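Local coordinates for protein SCO1, mitochondrial (Saccharomyces cerevisiae, PDB 2B7K) that is required for cytochrome c oxidase subunits 1 and 2 to accumulate and is thought to act as a mitochondrial copper chaperone, at residues 63-67 with 161-167; 45-49 with 120-126; 16-20 with 156-160. One frame throughout, in Å; residues are numbered along the deposited sequence.

Contact 1: residues 63-67 with 161-167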
loop_
_atom_site.group_PDB
_atom_site.type_symbol
_atom_site.label_atom_id
_atom_site.label_comp_id
_atom_site.label_asym_id
_atom_site.label_seq_id
_atom_site.Cartn_x
_atom_site.Cartn_y
_atom_site.Cartn_z
ATOM N N LYS A 63 -0.630 -7.078 -9.996
ATOM C CA LYS A 63 0.093 -8.091 -9.239
ATOM C C LYS A 63 -0.445 -8.160 -7.814
ATOM O O LYS A 63 -0.624 -9.251 -7.264
ATOM C CB LYS A 63 1.598 -7.782 -9.220
ATOM C CG LYS A 63 2.440 -8.857 -8.526
ATOM C CD LYS A 63 3.943 -8.587 -8.638
ATOM C CE LYS A 63 4.347 -7.280 -7.957
ATOM N NZ LYS A 63 5.820 -7.026 -8.060
ATOM N N LEU A 64 -0.702 -6.995 -7.218
ATOM C CA LEU A 64 -1.223 -6.936 -5.854
ATOM C C LEU A 64 -2.572 -7.661 -5.755
ATOM O O LEU A 64 -2.842 -8.358 -4.778
ATOM C CB LEU A 64 -1.370 -5.476 -5.400
ATOM C CG LEU A 64 -1.995 -5.238 -4.017
ATOM C CD1 LEU A 64 -1.126 -5.896 -2.947
ATOM C CD2 LEU A 64 -2.133 -3.738 -3.751
ATOM N N GLY A 65 -3.415 -7.496 -6.769
ATOM C CA GLY A 65 -4.708 -8.157 -6.760
ATOM C C GLY A 65 -4.547 -9.668 -6.758
ATOM O O GLY A 65 -5.301 -10.387 -6.093
ATOM N N LEU A 66 -3.562 -10.155 -7.501
ATOM C CA LEU A 66 -3.310 -11.593 -7.554
ATOM C C LEU A 66 -2.874 -12.066 -6.173
ATOM O O LEU A 66 -3.325 -13.106 -5.692
ATOM C CB LEU A 66 -2.218 -11.913 -8.574
ATOM C CG LEU A 66 -2.559 -11.674 -10.048
ATOM C CD1 LEU A 66 -1.383 -12.101 -10.901
ATOM C CD2 LEU A 66 -3.805 -12.467 -10.430
ATOM N N TRP A 67 -1.991 -11.294 -5.544
ATOM C CA TRP A 67 -1.505 -11.628 -4.206
ATOM C C TRP A 67 -2.648 -11.684 -3.196
ATOM O O TRP A 67 -2.779 -12.653 -2.443
ATOM C CB TRP A 67 -0.490 -10.588 -3.715
ATOM C CG TRP A 67 0.869 -10.635 -4.366
ATOM C CD1 TRP A 67 1.367 -11.610 -5.178
ATOM C CD2 TRP A 67 1.907 -9.659 -4.225
ATOM N NE1 TRP A 67 2.659 -11.302 -5.557
ATOM C CE2 TRP A 67 3.014 -10.109 -4.982
ATOM C CE3 TRP A 67 2.011 -8.446 -3.526
ATOM C CZ2 TRP A 67 4.212 -9.388 -5.066
ATOM C CZ3 TRP A 67 3.202 -7.726 -3.607
ATOM C CH2 TRP A 67 4.288 -8.203 -4.373
ATOM N N LEU A 161 8.531 -5.229 -0.813
ATOM C CA LEU A 161 8.555 -6.190 -1.903
ATOM C C LEU A 161 8.720 -5.439 -3.211
ATOM O O LEU A 161 7.842 -4.675 -3.623
ATOM C CB LEU A 161 7.272 -7.029 -1.916
ATOM C CG LEU A 161 7.039 -7.860 -0.647
ATOM C CD1 LEU A 161 6.289 -7.030 0.380
ATOM C CD2 LEU A 161 6.238 -9.108 -0.987
ATOM N N GLY A 162 9.876 -5.638 -3.834
ATOM C CA GLY A 162 10.174 -4.992 -5.096
ATOM C C GLY A 162 9.640 -5.764 -6.286
ATOM O O GLY A 162 8.921 -6.751 -6.135
ATOM N N ARG A 163 10.008 -5.322 -7.481
ATOM C CA ARG A 163 9.531 -5.967 -8.688
ATOM C C ARG A 163 10.113 -7.348 -8.924
ATOM O O ARG A 163 9.638 -8.083 -9.782
ATOM C CB ARG A 163 9.791 -5.071 -9.893
ATOM C CG ARG A 163 8.952 -3.807 -9.876
ATOM C CD ARG A 163 8.892 -3.179 -11.251
ATOM N NE ARG A 163 10.158 -2.569 -11.632
ATOM C CZ ARG A 163 10.443 -2.156 -12.863
ATOM N NH1 ARG A 163 11.619 -1.609 -13.118
ATOM N NH2 ARG A 163 9.552 -2.300 -13.838
ATOM N N ASN A 164 11.132 -7.709 -8.156
ATOM C CA ASN A 164 11.733 -9.024 -8.321
ATOM C C ASN A 164 10.898 -10.129 -7.695
ATOM O O ASN A 164 11.222 -11.315 -7.819
ATOM C CB ASN A 164 13.162 -9.017 -7.776
ATOM C CG ASN A 164 14.124 -8.342 -8.733
ATOM O OD1 ASN A 164 14.313 -8.810 -9.859
ATOM N ND2 ASN A 164 14.724 -7.235 -8.302
ATOM N N TYR A 165 9.824 -9.744 -7.009
ATOM C CA TYR A 165 8.920 -10.729 -6.438
ATOM C C TYR A 165 7.796 -10.882 -7.456
ATOM O O TYR A 165 7.251 -9.889 -7.938
ATOM C CB TYR A 165 8.332 -10.255 -5.108
ATOM C CG TYR A 165 9.271 -10.386 -3.935
ATOM C CD1 TYR A 165 10.037 -9.304 -3.503
ATOM C CD2 TYR A 165 9.394 -11.599 -3.254
ATOM C CE1 TYR A 165 10.899 -9.425 -2.416
ATOM C CE2 TYR A 165 10.251 -11.732 -2.170
ATOM C CZ TYR A 165 10.998 -10.641 -1.755
ATOM O OH TYR A 165 11.839 -10.768 -0.674
ATOM N N ASP A 166 7.461 -12.120 -7.795
ATOM C CA ASP A 166 6.402 -12.366 -8.764
ATOM C C ASP A 166 5.117 -12.782 -8.057
ATOM O O ASP A 166 5.044 -12.752 -6.831
ATOM C CB ASP A 166 6.838 -13.439 -9.769
ATOM C CG ASP A 166 7.074 -14.794 -9.122
ATOM O OD1 ASP A 166 7.598 -15.692 -9.817
ATOM O OD2 ASP A 166 6.735 -14.968 -7.932
ATOM N N GLU A 167 4.111 -13.172 -8.835
ATOM C CA GLU A 167 2.820 -13.564 -8.281
ATOM C C GLU A 167 2.880 -14.665 -7.223
ATOM O O GLU A 167 1.978 -14.773 -6.390
ATOM C CB GLU A 167 1.868 -13.976 -9.412
ATOM C CG GLU A 167 2.310 -15.189 -10.219
ATOM C CD GLU A 167 3.685 -15.022 -10.838
ATOM O OE1 GLU A 167 3.870 -14.080 -11.637
ATOM O OE2 GLU A 167 4.580 -15.838 -10.523
HETATM O O HOH W 1 6.997 -7.117 -11.006
#
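Trp-67 is the residue to look at first. Its indole reaches out from helix 56-75 and slides into the curve of the loop that follows strand 157-161. The ring edge carries the polar part of the job: NE1 of Trp-67 donates to the backbone O of Asp-166 at 3.1 Å, with an N-H...O angle of 156°, and the backbone O of Glu-167 lies near the same edge, 3.4 Å from Trp-67 CD1. The six-membered end of the ring is in apolar company, with CH2 of Trp-67 4.0 Å from CD2 of Leu-161 and CZ2 of Trp-67 4.2 Å from CB of Tyr-165.

Lys-63, one helical turn earlier, stretches alongside. Its ammonium ends over the type I turn Gly-162 to Tyr-165, where NZ of Lys-63 donates to the backbone O of Tyr-165 at 3.2 Å. Water 1 adds a bridge, accepting from Lys-63 NZ (3.2 Å) and donating to Arg-163 O (3.1 Å). Glu-167 matches Lys-63 in buried area, yet its carboxylate leads away from the helix; its side chain contributes CB, 4.0 Å from CD1 of Leu-66. Asp-166 also turns its side chain away; its OD2 accepts from the backbone N of Lys-168 and Thr-169, capping the start of helix 169-180.

Both direct hydrogen bonds therefore run from a helix side chain to a loop carbonyl. The loop is recognised through its backbone, so its path, more than the identity of its exposed side chains, is what these bonds fix between helix 56-75 and the entry to helix 169-180.

Contact 2: residues 45-49 with 120-126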
loop_
_atom_site.group_PDB
_atom_site.type_symbol
_atom_site.label_atom_id
_atom_site.label_comp_id
_atom_site.label_asym_id
_atom_site.label_seq_id
_atom_site.Cartn_x
_atom_site.Cartn_y
_atom_site.Cartn_z
ATOM N N ILE A 45 -0.453 -3.380 3.486
ATOM C CA ILE A 45 0.509 -3.376 2.401
ATOM C C ILE A 45 0.248 -2.076 1.643
ATOM O O ILE A 45 -0.855 -1.825 1.156
ATOM C CB ILE A 45 0.366 -4.638 1.508
ATOM C CG1 ILE A 45 1.486 -4.638 0.466
ATOM C CG2 ILE A 45 -1.028 -4.702 0.878
ATOM C CD1 ILE A 45 1.758 -6.006 -0.159
ATOM N N ILE A 46 1.272 -1.238 1.588
ATOM C CA ILE A 46 1.172 0.072 0.964
ATOM C C ILE A 46 1.925 0.206 -0.347
ATOM O O ILE A 46 3.058 -0.253 -0.480
ATOM C CB ILE A 46 1.699 1.148 1.929
ATOM C CG1 ILE A 46 0.937 1.058 3.253
ATOM C CG2 ILE A 46 1.560 2.532 1.308
ATOM C CD1 ILE A 46 1.529 1.915 4.356
ATOM N N TYR A 47 1.280 0.843 -1.316
ATOM C CA TYR A 47 1.908 1.069 -2.611
ATOM C C TYR A 47 1.729 2.532 -2.973
ATOM O O TYR A 47 0.616 3.051 -2.928
ATOM C CB TYR A 47 1.267 0.197 -3.697
ATOM C CG TYR A 47 1.848 0.453 -5.075
ATOM C CD1 TYR A 47 3.167 0.111 -5.370
ATOM C CD2 TYR A 47 1.095 1.084 -6.063
ATOM C CE1 TYR A 47 3.727 0.398 -6.620
ATOM C CE2 TYR A 47 1.641 1.379 -7.314
ATOM C CZ TYR A 47 2.959 1.035 -7.585
ATOM O OH TYR A 47 3.508 1.354 -8.813
ATOM N N PHE A 48 2.833 3.187 -3.321
ATOM C CA PHE A 48 2.816 4.591 -3.719
ATOM C C PHE A 48 2.856 4.656 -5.250
ATOM O O PHE A 48 3.667 3.984 -5.879
ATOM C CB PHE A 48 4.048 5.324 -3.163
ATOM C CG PHE A 48 3.970 5.636 -1.700
ATOM C CD1 PHE A 48 3.549 6.892 -1.264
ATOM C CD2 PHE A 48 4.323 4.683 -0.752
ATOM C CE1 PHE A 48 3.480 7.196 0.099
ATOM C CE2 PHE A 48 4.259 4.973 0.616
ATOM C CZ PHE A 48 3.836 6.235 1.041
ATOM N N GLY A 49 1.969 5.447 -5.842
ATOM C CA GLY A 49 1.945 5.597 -7.291
ATOM C C GLY A 49 0.997 6.728 -7.649
ATOM O O GLY A 49 0.708 7.571 -6.802
ATOM N N ALA A 120 3.688 12.123 3.830
ATOM C CA ALA A 120 3.576 10.670 3.761
ATOM C C ALA A 120 4.702 10.095 2.904
ATOM O O ALA A 120 5.336 9.102 3.269
ATOM C CB ALA A 120 2.214 10.274 3.191
ATOM N N CYS A 121 4.958 10.726 1.766
ATOM C CA CYS A 121 6.013 10.264 0.880
ATOM C C CYS A 121 7.375 10.360 1.566
ATOM O O CYS A 121 8.227 9.487 1.397
ATOM C CB CYS A 121 6.004 11.076 -0.419
ATOM S SG CYS A 121 4.557 10.760 -1.467
ATOM N N LYS A 122 7.577 11.416 2.346
ATOM C CA LYS A 122 8.839 11.604 3.057
ATOM C C LYS A 122 9.057 10.521 4.105
ATOM O O LYS A 122 10.163 9.994 4.245
ATOM C CB LYS A 122 8.869 12.978 3.732
ATOM C CG LYS A 122 10.090 13.204 4.613
ATOM C CD LYS A 122 10.063 14.579 5.262
ATOM C CE LYS A 122 10.170 15.686 4.223
ATOM N NZ LYS A 122 11.458 15.619 3.475
ATOM N N LYS A 123 8.000 10.190 4.842
ATOM C CA LYS A 123 8.075 9.170 5.876
ATOM C C LYS A 123 8.453 7.795 5.334
ATOM O O LYS A 123 9.086 7.008 6.029
ATOM C CB LYS A 123 6.744 9.077 6.627
ATOM C CG LYS A 123 6.724 9.823 7.956
ATOM C CD LYS A 123 7.180 11.262 7.804
ATOM C CE LYS A 123 7.300 11.946 9.158
ATOM N NZ LYS A 123 6.004 11.952 9.887
ATOM N N TYR A 124 8.069 7.511 4.093
ATOM C CA TYR A 124 8.384 6.223 3.487
ATOM C C TYR A 124 9.561 6.339 2.526
ATOM O O TYR A 124 9.895 5.391 1.803
ATOM C CB TYR A 124 7.151 5.657 2.772
ATOM C CG TYR A 124 6.117 5.116 3.742
ATOM C CD1 TYR A 124 5.281 5.975 4.461
ATOM C CD2 TYR A 124 6.029 3.748 3.999
ATOM C CE1 TYR A 124 4.380 5.476 5.420
ATOM C CE2 TYR A 124 5.142 3.245 4.952
ATOM C CZ TYR A 124 4.325 4.110 5.657
ATOM O OH TYR A 124 3.480 3.602 6.614
ATOM N N ARG A 125 10.189 7.509 2.539
ATOM C CA ARG A 125 11.350 7.795 1.703
ATOM C C ARG A 125 11.107 7.530 0.224
ATOM O O ARG A 125 11.950 6.944 -0.460
ATOM C CB ARG A 125 12.557 6.982 2.187
ATOM C CG ARG A 125 12.897 7.193 3.660
ATOM C CD ARG A 125 14.197 6.494 4.038
ATOM N NE ARG A 125 14.401 6.417 5.484
ATOM C CZ ARG A 125 14.472 7.466 6.295
ATOM N NH1 ARG A 125 14.661 7.286 7.596
ATOM N NH2 ARG A 125 14.353 8.694 5.812
ATOM N N VAL A 126 9.956 7.968 -0.269
ATOM C CA VAL A 126 9.616 7.783 -1.674
ATOM C C VAL A 126 9.927 9.058 -2.449
ATOM O O VAL A 126 10.810 9.075 -3.306
ATOM C CB VAL A 126 8.119 7.444 -1.853
ATOM C CG1 VAL A 126 7.801 7.239 -3.334
ATOM C CG2 VAL A 126 7.771 6.201 -1.060
#
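Strand 44-49 is an inner strand of the sheet, between strands 80-85 and 148-151, and the last turn of helix 114-123 packs across one of its faces. The backbones stay well apart: the nearest CA atoms, those of Phe-48 and Val-126, are 7.8 Å from each other. The helix ends in a Schellman motif. Arg-125, with positive phi, is the C-prime residue; Val-126 N bonds to Cys-121 O at 2.8 Å and Arg-125 N to Lys-122 O at 3.0 Å. This reversal brings Val-126 back toward the strand.

Strand alternation sends Ile-46 and Phe-48 to the helix side. Phe-48 is the centrepiece, and its ring has neighbours all along the helix end. CG2 of Val-126 sits over one face in a CH-pi contact, 4.0 Å from the ring centroid of Phe-48. SG of Cys-121 makes an oblique sulfur-aromatic contact, 4.0 Å from CD1 of Phe-48. The ring of Tyr-124 meets that of Phe-48 at 47°, with centroids 5.4 Å apart and CE2 of Phe-48 3.6 Å from CG of Tyr-124. Further along, CD1 of Ile-46 packs 3.8 Å from CZ of Tyr-124.

Tyr-47 points to the other face, where it touches Cys-57 and Glu-60 of helix 56-75. Helices 56-75 and 114-123 on opposite faces of an inner strand fit the thioredoxin-like fold of this chain, the SCO domain of the protein. The contact also lies close to the copper site inferred from relatives: the side chain of Val-126 is about 5 Å from that of His-144, and Phe-48 about 8 Å from Cys-57.

Contact 3: residues 16-20 with 156-160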
loop_
_atom_site.group_PDB
_atom_site.type_symbol
_atom_site.label_atom_id
_atom_site.label_comp_id
_atom_site.label_asym_id
_atom_site.label_seq_id
_atom_site.Cartn_x
_atom_site.Cartn_y
_atom_site.Cartn_z
ATOM N N GLY A 16 17.172 -2.357 12.330
ATOM C CA GLY A 16 17.954 -3.028 11.257
ATOM C C GLY A 16 17.601 -2.491 9.886
ATOM O O GLY A 16 18.433 -1.882 9.216
ATOM N N LYS A 17 16.362 -2.724 9.465
ATOM C CA LYS A 17 15.894 -2.251 8.170
ATOM C C LYS A 17 15.717 -0.739 8.251
ATOM O O LYS A 17 15.626 -0.181 9.343
ATOM C CB LYS A 17 14.562 -2.918 7.817
ATOM C CG LYS A 17 14.663 -4.421 7.607
ATOM C CD LYS A 17 13.318 -5.021 7.227
ATOM C CE LYS A 17 13.453 -6.490 6.865
ATOM N NZ LYS A 17 14.050 -7.285 7.971
ATOM N N PRO A 18 15.673 -0.053 7.098
ATOM C CA PRO A 18 15.504 1.401 7.151
ATOM C C PRO A 18 14.263 1.786 7.954
ATOM O O PRO A 18 13.221 1.141 7.847
ATOM C CB PRO A 18 15.418 1.796 5.676
ATOM C CG PRO A 18 14.870 0.566 5.022
ATOM C CD PRO A 18 15.632 -0.537 5.708
ATOM N N SER A 19 14.394 2.830 8.768
ATOM C CA SER A 19 13.306 3.305 9.614
ATOM C C SER A 19 12.199 3.991 8.816
ATOM O O SER A 19 11.990 5.198 8.934
ATOM C CB SER A 19 13.857 4.266 10.672
ATOM O OG SER A 19 12.843 4.682 11.569
ATOM N N LEU A 20 11.490 3.208 8.010
ATOM C CA LEU A 20 10.402 3.727 7.188
ATOM C C LEU A 20 9.104 3.825 7.968
ATOM O O LEU A 20 8.911 3.128 8.962
ATOM C CB LEU A 20 10.198 2.829 5.965
ATOM C CG LEU A 20 11.102 3.090 4.756
ATOM C CD1 LEU A 20 12.540 3.288 5.197
ATOM C CD2 LEU A 20 10.979 1.929 3.787
ATOM N N GLN A 156 4.623 -1.069 12.308
ATOM C CA GLN A 156 6.048 -1.069 12.007
ATOM C C GLN A 156 6.362 -1.680 10.649
ATOM O O GLN A 156 5.723 -2.639 10.227
ATOM C CB GLN A 156 6.810 -1.837 13.089
ATOM C CG GLN A 156 6.583 -1.293 14.488
ATOM C CD GLN A 156 6.888 0.187 14.580
ATOM O OE1 GLN A 156 8.022 0.613 14.354
ATOM N NE2 GLN A 156 5.873 0.982 14.909
ATOM N N PHE A 157 7.356 -1.111 9.977
ATOM C CA PHE A 157 7.793 -1.601 8.679
ATOM C C PHE A 157 8.505 -2.927 8.888
ATOM O O PHE A 157 9.425 -3.026 9.704
ATOM C CB PHE A 157 8.761 -0.606 8.042
ATOM C CG PHE A 157 9.407 -1.105 6.783
ATOM C CD1 PHE A 157 8.667 -1.232 5.605
ATOM C CD2 PHE A 157 10.761 -1.435 6.765
ATOM C CE1 PHE A 157 9.269 -1.678 4.429
ATOM C CE2 PHE A 157 11.372 -1.884 5.594
ATOM C CZ PHE A 157 10.622 -2.004 4.423
ATOM N N VAL A 158 8.087 -3.953 8.161
ATOM C CA VAL A 158 8.731 -5.248 8.308
ATOM C C VAL A 158 9.393 -5.730 7.028
ATOM O O VAL A 158 10.310 -6.549 7.077
ATOM C CB VAL A 158 7.743 -6.321 8.799
ATOM C CG1 VAL A 158 7.321 -6.017 10.221
ATOM C CG2 VAL A 158 6.537 -6.377 7.891
ATOM N N ASP A 159 8.945 -5.224 5.881
ATOM C CA ASP A 159 9.539 -5.650 4.621
ATOM C C ASP A 159 9.005 -4.897 3.407
ATOM O O ASP A 159 7.878 -4.411 3.408
ATOM C CB ASP A 159 9.309 -7.155 4.438
ATOM C CG ASP A 159 10.093 -7.733 3.279
ATOM O OD1 ASP A 159 11.320 -7.500 3.218
ATOM O OD2 ASP A 159 9.488 -8.430 2.437
ATOM N N ALA A 160 9.836 -4.797 2.376
ATOM C CA ALA A 160 9.451 -4.133 1.140
ATOM C C ALA A 160 9.548 -5.165 0.031
ATOM O O ALA A 160 10.526 -5.909 -0.053
ATOM C CB ALA A 160 10.377 -2.967 0.850
HETATM O O HOH W 2 8.815 1.019 11.177
#
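Lys-17 opens the contact. Its side chain lies across the start of strand 157-161, with CB at the edge of the Phe-157 ring, 4.0 Å from CE2 of Phe-157. Further out, CE of Lys-17 comes within 3.2 Å of the backbone O of Val-158 and 4.3 Å of OD1 of Asp-159. The approach is made by the methylene, and no salt bridge forms with the aspartate.

Pro-18 comes next, adding two modest touches to the same ring: its backbone O is 3.7 Å from CD2 of Phe-157, and its CG is 4.3 Å from CE2 of Phe-157. The chain then bends sharply. Ser-19 is the centre of an inverse gamma turn, closed by Leu-20 N bonding to Pro-18 O at 2.7 Å, and its own side chain points away.

That bend delivers Leu-20 onto Phe-157. CD2 of Leu-20 lies over the ring face, 4.0 Å from the centroid of Phe-157 and 13° off the ring normal, a well-centred CH-pi contact. The backbone of Leu-20 joins in through water 2, which lies 3.1 Å from Leu-20 O and accepts from Phe-157 N at 2.8 Å.

Strand 157-161 is an outermost strand of the sheet, paired with strand 148-151, the pairing interrupted by a classic beta bulge in which Val-158 and Asp-159 both face Leu-150. Phe-157 and Leu-20 also rest on Tyr-149 of that inner strand, while the side chain of Asp-159 touches Lys-173 and His-177 of helix 169-180. The N-terminal loop thus lies against the sheet margin on its way to strand 25-28.

Overall arrangement
Contact 2 is the buried one, a mainly apolar and aromatic packing of an inner strand against a helix end, with a cysteine sulfur beside the ring. Contact 1 is partly buried and mixes tryptophan packing with hydrogen bonds to loop carbonyls, and contact 3 lies at the surface, with one phenylalanine and a bridging water. Contacts 1 and 3 share strand 157-161, one at its end and the other at its start. Contacts 1 and 2 use opposite faces of strand 44-49: Leu-64 and Trp-67 of contact 1 pack on Ile-45, whereas contact 2 employs Ile-46 and Phe-48. Contacts 2 and 3 meet where Leu-20 packs against Tyr-124 and Arg-125.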